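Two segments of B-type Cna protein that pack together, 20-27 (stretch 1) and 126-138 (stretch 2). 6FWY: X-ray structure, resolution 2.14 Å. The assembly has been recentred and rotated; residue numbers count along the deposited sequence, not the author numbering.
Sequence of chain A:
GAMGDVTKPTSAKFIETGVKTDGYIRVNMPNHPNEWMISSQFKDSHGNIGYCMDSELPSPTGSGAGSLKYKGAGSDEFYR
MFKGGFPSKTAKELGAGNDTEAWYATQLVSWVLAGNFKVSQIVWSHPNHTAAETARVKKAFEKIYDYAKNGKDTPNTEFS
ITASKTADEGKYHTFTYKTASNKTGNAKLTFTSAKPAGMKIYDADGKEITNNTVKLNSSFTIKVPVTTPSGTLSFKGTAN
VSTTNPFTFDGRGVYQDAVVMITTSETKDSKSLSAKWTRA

Stretch 1, residues 20-27: KTDGYIRV
Stretch 2 (126-138) HPNHTAAETARVK

Stretch 1 leaves a strand at Thr21, crosses a loop from Asp22 to Ile25, and re-enters a strand at Arg26. Gly23, at phi/psi 101/151, adopts angles that would jam a CB against the preceding carbonyl, so glycine suits it; its N donates to Thr21 OG1 (3.0 Å). Tyr24 follows at -103/-1. Stretch 2 opens with a type I turn from His126 to His129, closed by His129 N to His126 O (3.2 Å), and a helix begins at Ala131. Thr130 is the N-cap: Glu133 N donates to Thr130 OG1 (3.3 Å), while Thr130 N donates to Glu133 OE1 (2.9 Å). In register, Tyr24 CA lies 5.3 Å from Thr134 CA, and Ile25 CA 5.2 Å from His126 CA.

Asp22, chi1 p, points toward the turn and uses both carboxylate oxygens: OD1 accepts from His129 NE2 (2.7 Å, 165°) and OD2 from Asn128 ND2 (2.7 Å, 177°). Asn128 and His129, both m, point toward stretch 1, and their N-H groups suit an acidic partner.

Tyr24, chi1 m and chi2 87°, is gripped on opposite faces. Val137 (t) lays CG2 over one, 4.1 Å from the ring centroid, a CH-pi contact; the His129 ring covers the other obliquely, centroids 4.2 Å apart and planes at 38°. The phenol avoids burying an unpaired hydroxyl: Tyr24 OH donates to a water (2.6 Å from its O), which in turn donates to Glu133 OE2 (3.1 Å from the water O).

Two loop carbonyls, of Tyr24 and Ile25, find donors in stretch 2. Thr134 (m) gives its hydroxyl to the backbone, OG1 to Tyr24 O at 2.7 Å. His126 (t, chi2 105°) makes a weak bond from ND1 to Ile25 O (3.4 Å), nearly in the ring plane, while Gly23 O sits over a ring face. Arg26 (m, t, m) lays its guanidinium face against Pro127, NE to CD 3.9 Å.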

# COMPACT_ATOMS: atom_id res chain seq x y z
N LYS A 20 -0.04 13.48 23.22
CA LYS A 20 -1.40 13.09 23.62
C LYS A 20 -2.28 14.31 23.72
O LYS A 20 -1.81 15.44 23.89
CB LYS A 20 -1.47 12.32 24.93
CG LYS A 20 -0.53 11.17 25.10
CD LYS A 20 -0.53 10.64 26.52
CE LYS A 20 0.44 9.46 26.56
NZ LYS A 20 0.36 8.75 27.87
N THR A 21 -3.58 14.04 23.64
CA THR A 21 -4.59 15.08 23.72
C THR A 21 -5.86 14.53 24.36
O THR A 21 -6.19 13.35 24.22
CB THR A 21 -4.92 15.67 22.34
OG1 THR A 21 -5.91 16.69 22.47
CG2 THR A 21 -5.45 14.62 21.38
N ASP A 22 -6.60 15.42 25.02
CA ASP A 22 -7.94 15.12 25.51
C ASP A 22 -9.00 15.23 24.40
O ASP A 22 -10.19 14.93 24.63
CB ASP A 22 -8.28 16.02 26.72
CG ASP A 22 -8.07 17.50 26.46
OD1 ASP A 22 -7.80 17.91 25.31
OD2 ASP A 22 -8.15 18.27 27.43
N GLY A 23 -8.59 15.68 23.21
CA GLY A 23 -9.48 15.73 22.05
C GLY A 23 -10.00 17.12 21.82
O GLY A 23 -10.11 17.91 22.75
N TYR A 24 -10.29 17.42 20.55
CA TYR A 24 -10.84 18.71 20.13
C TYR A 24 -12.35 18.67 19.84
O TYR A 24 -12.94 19.68 19.47
CB TYR A 24 -10.12 19.15 18.86
CG TYR A 24 -8.68 19.43 19.11
CD1 TYR A 24 -7.74 18.42 19.03
CD2 TYR A 24 -8.25 20.72 19.43
CE1 TYR A 24 -6.40 18.67 19.29
CE2 TYR A 24 -6.91 20.98 19.66
CZ TYR A 24 -6.00 19.95 19.57
OH TYR A 24 -4.69 20.23 19.82
N ILE A 25 -12.93 17.48 20.00
CA ILE A 25 -14.33 17.19 19.75
C ILE A 25 -14.82 16.25 20.84
O ILE A 25 -14.03 15.73 21.61
CB ILE A 25 -14.57 16.56 18.34
CG1 ILE A 25 -13.88 15.20 18.17
CG2 ILE A 25 -14.10 17.51 17.23
CD1 ILE A 25 -14.67 13.99 18.60
N ARG A 26 -16.12 16.04 20.87
CA ARG A 26 -16.75 15.03 21.71
C ARG A 26 -17.70 14.26 20.82
O ARG A 26 -17.92 14.65 19.67
CB ARG A 26 -17.47 15.68 22.90
CG ARG A 26 -16.52 16.40 23.84
CD ARG A 26 -17.20 17.28 24.85
NE ARG A 26 -17.76 18.48 24.23
CZ ARG A 26 -18.64 19.30 24.83
NH1 ARG A 26 -19.04 19.07 26.06
NH2 ARG A 26 -19.09 20.37 24.19
N VAL A 27 -18.26 13.16 21.33
CA VAL A 27 -19.19 12.35 20.58
C VAL A 27 -20.38 11.96 21.44
O VAL A 27 -20.20 11.41 22.56
CB VAL A 27 -18.55 11.05 20.04
CG1 VAL A 27 -19.54 10.26 19.20
CG2 VAL A 27 -17.29 11.35 19.23
N HIS A 126 -15.21 21.33 22.45
CA HIS A 126 -14.59 20.70 23.62
C HIS A 126 -14.26 21.80 24.65
O HIS A 126 -13.72 22.85 24.28
CB HIS A 126 -13.33 19.95 23.19
CG HIS A 126 -12.76 19.06 24.25
ND1 HIS A 126 -12.89 17.69 24.21
CD2 HIS A 126 -12.08 19.34 25.38
CE1 HIS A 126 -12.31 17.18 25.28
NE2 HIS A 126 -11.83 18.16 26.02
N PRO A 127 -14.55 21.57 25.95
CA PRO A 127 -14.35 22.62 26.99
C PRO A 127 -12.91 23.16 27.20
O PRO A 127 -12.75 24.24 27.75
CB PRO A 127 -14.86 21.97 28.28
CG PRO A 127 -14.91 20.51 28.00
CD PRO A 127 -15.16 20.34 26.53
N ASN A 128 -11.91 22.41 26.74
CA ASN A 128 -10.47 22.74 26.91
C ASN A 128 -9.81 23.32 25.64
O ASN A 128 -8.61 23.56 25.65
CB ASN A 128 -9.68 21.49 27.35
CG ASN A 128 -10.06 21.02 28.74
OD1 ASN A 128 -10.75 21.73 29.48
ND2 ASN A 128 -9.62 19.81 29.10
N HIS A 129 -10.58 23.49 24.57
CA HIS A 129 -10.05 24.04 23.32
C HIS A 129 -10.98 25.08 22.74
O HIS A 129 -12.21 25.00 22.90
CB HIS A 129 -9.77 22.91 22.31
CG HIS A 129 -8.85 21.85 22.84
ND1 HIS A 129 -7.48 21.97 22.84
CD2 HIS A 129 -9.12 20.66 23.42
CE1 HIS A 129 -6.95 20.89 23.39
NE2 HIS A 129 -7.92 20.08 23.76
N THR A 130 -10.40 26.06 22.06
CA THR A 130 -11.19 27.18 21.51
C THR A 130 -11.95 26.68 20.27
O THR A 130 -11.62 25.63 19.70
CB THR A 130 -10.30 28.38 21.10
OG1 THR A 130 -9.42 27.99 20.05
CG2 THR A 130 -9.49 28.90 22.29
N ALA A 131 -12.96 27.45 19.88
CA ALA A 131 -13.71 27.17 18.67
C ALA A 131 -12.83 27.17 17.42
O ALA A 131 -13.08 26.39 16.51
CB ALA A 131 -14.84 28.18 18.51
N ALA A 132 -11.82 28.04 17.37
CA ALA A 132 -10.90 28.12 16.22
C ALA A 132 -10.03 26.88 16.10
O ALA A 132 -9.81 26.37 14.99
CB ALA A 132 -10.05 29.38 16.29
N GLU A 133 -9.54 26.36 17.24
CA GLU A 133 -8.80 25.09 17.28
C GLU A 133 -9.65 23.94 16.72
O GLU A 133 -9.24 23.22 15.81
CB GLU A 133 -8.35 24.74 18.70
CG GLU A 133 -7.19 25.60 19.22
CD GLU A 133 -6.78 25.23 20.65
OE1 GLU A 133 -7.62 25.24 21.57
OE2 GLU A 133 -5.59 24.95 20.86
N THR A 134 -10.86 23.79 17.27
CA THR A 134 -11.76 22.73 16.87
C THR A 134 -12.12 22.86 15.38
O THR A 134 -12.16 21.86 14.68
CB THR A 134 -12.99 22.69 17.80
OG1 THR A 134 -12.55 22.28 19.10
CG2 THR A 134 -14.10 21.77 17.28
N ALA A 135 -12.35 24.09 14.91
CA ALA A 135 -12.70 24.35 13.50
C ALA A 135 -11.57 23.98 12.51
O ALA A 135 -11.85 23.49 11.41
CB ALA A 135 -13.12 25.81 13.32
N ARG A 136 -10.32 24.23 12.88
CA ARG A 136 -9.18 23.75 12.08
C ARG A 136 -9.18 22.22 12.02
O ARG A 136 -9.01 21.64 10.95
CB ARG A 136 -7.86 24.26 12.65
CG ARG A 136 -7.61 25.74 12.39
CD ARG A 136 -6.18 26.13 12.69
NE ARG A 136 -5.84 25.93 14.11
CZ ARG A 136 -5.93 26.85 15.07
NH1 ARG A 136 -6.37 28.08 14.81
NH2 ARG A 136 -5.60 26.53 16.32
N VAL A 137 -9.42 21.58 13.16
CA VAL A 137 -9.55 20.12 13.20
C VAL A 137 -10.70 19.62 12.31
O VAL A 137 -10.53 18.66 11.54
CB VAL A 137 -9.69 19.59 14.65
CG1 VAL A 137 -10.05 18.11 14.69
CG2 VAL A 137 -8.40 19.83 15.41
N LYS A 138 -11.86 20.29 12.40
CA LYS A 138 -13.01 19.96 11.55
C LYS A 138 -12.69 20.08 10.04
O LYS A 138 -13.04 19.20 9.26
CB LYS A 138 -14.18 20.88 11.89
CG LYS A 138 -15.47 20.51 11.21
CD LYS A 138 -16.65 21.33 11.71
CE LYS A 138 -17.91 20.77 11.09
NZ LYS A 138 -19.03 21.74 11.16
O HOH W 1 -4.15 22.74 19.31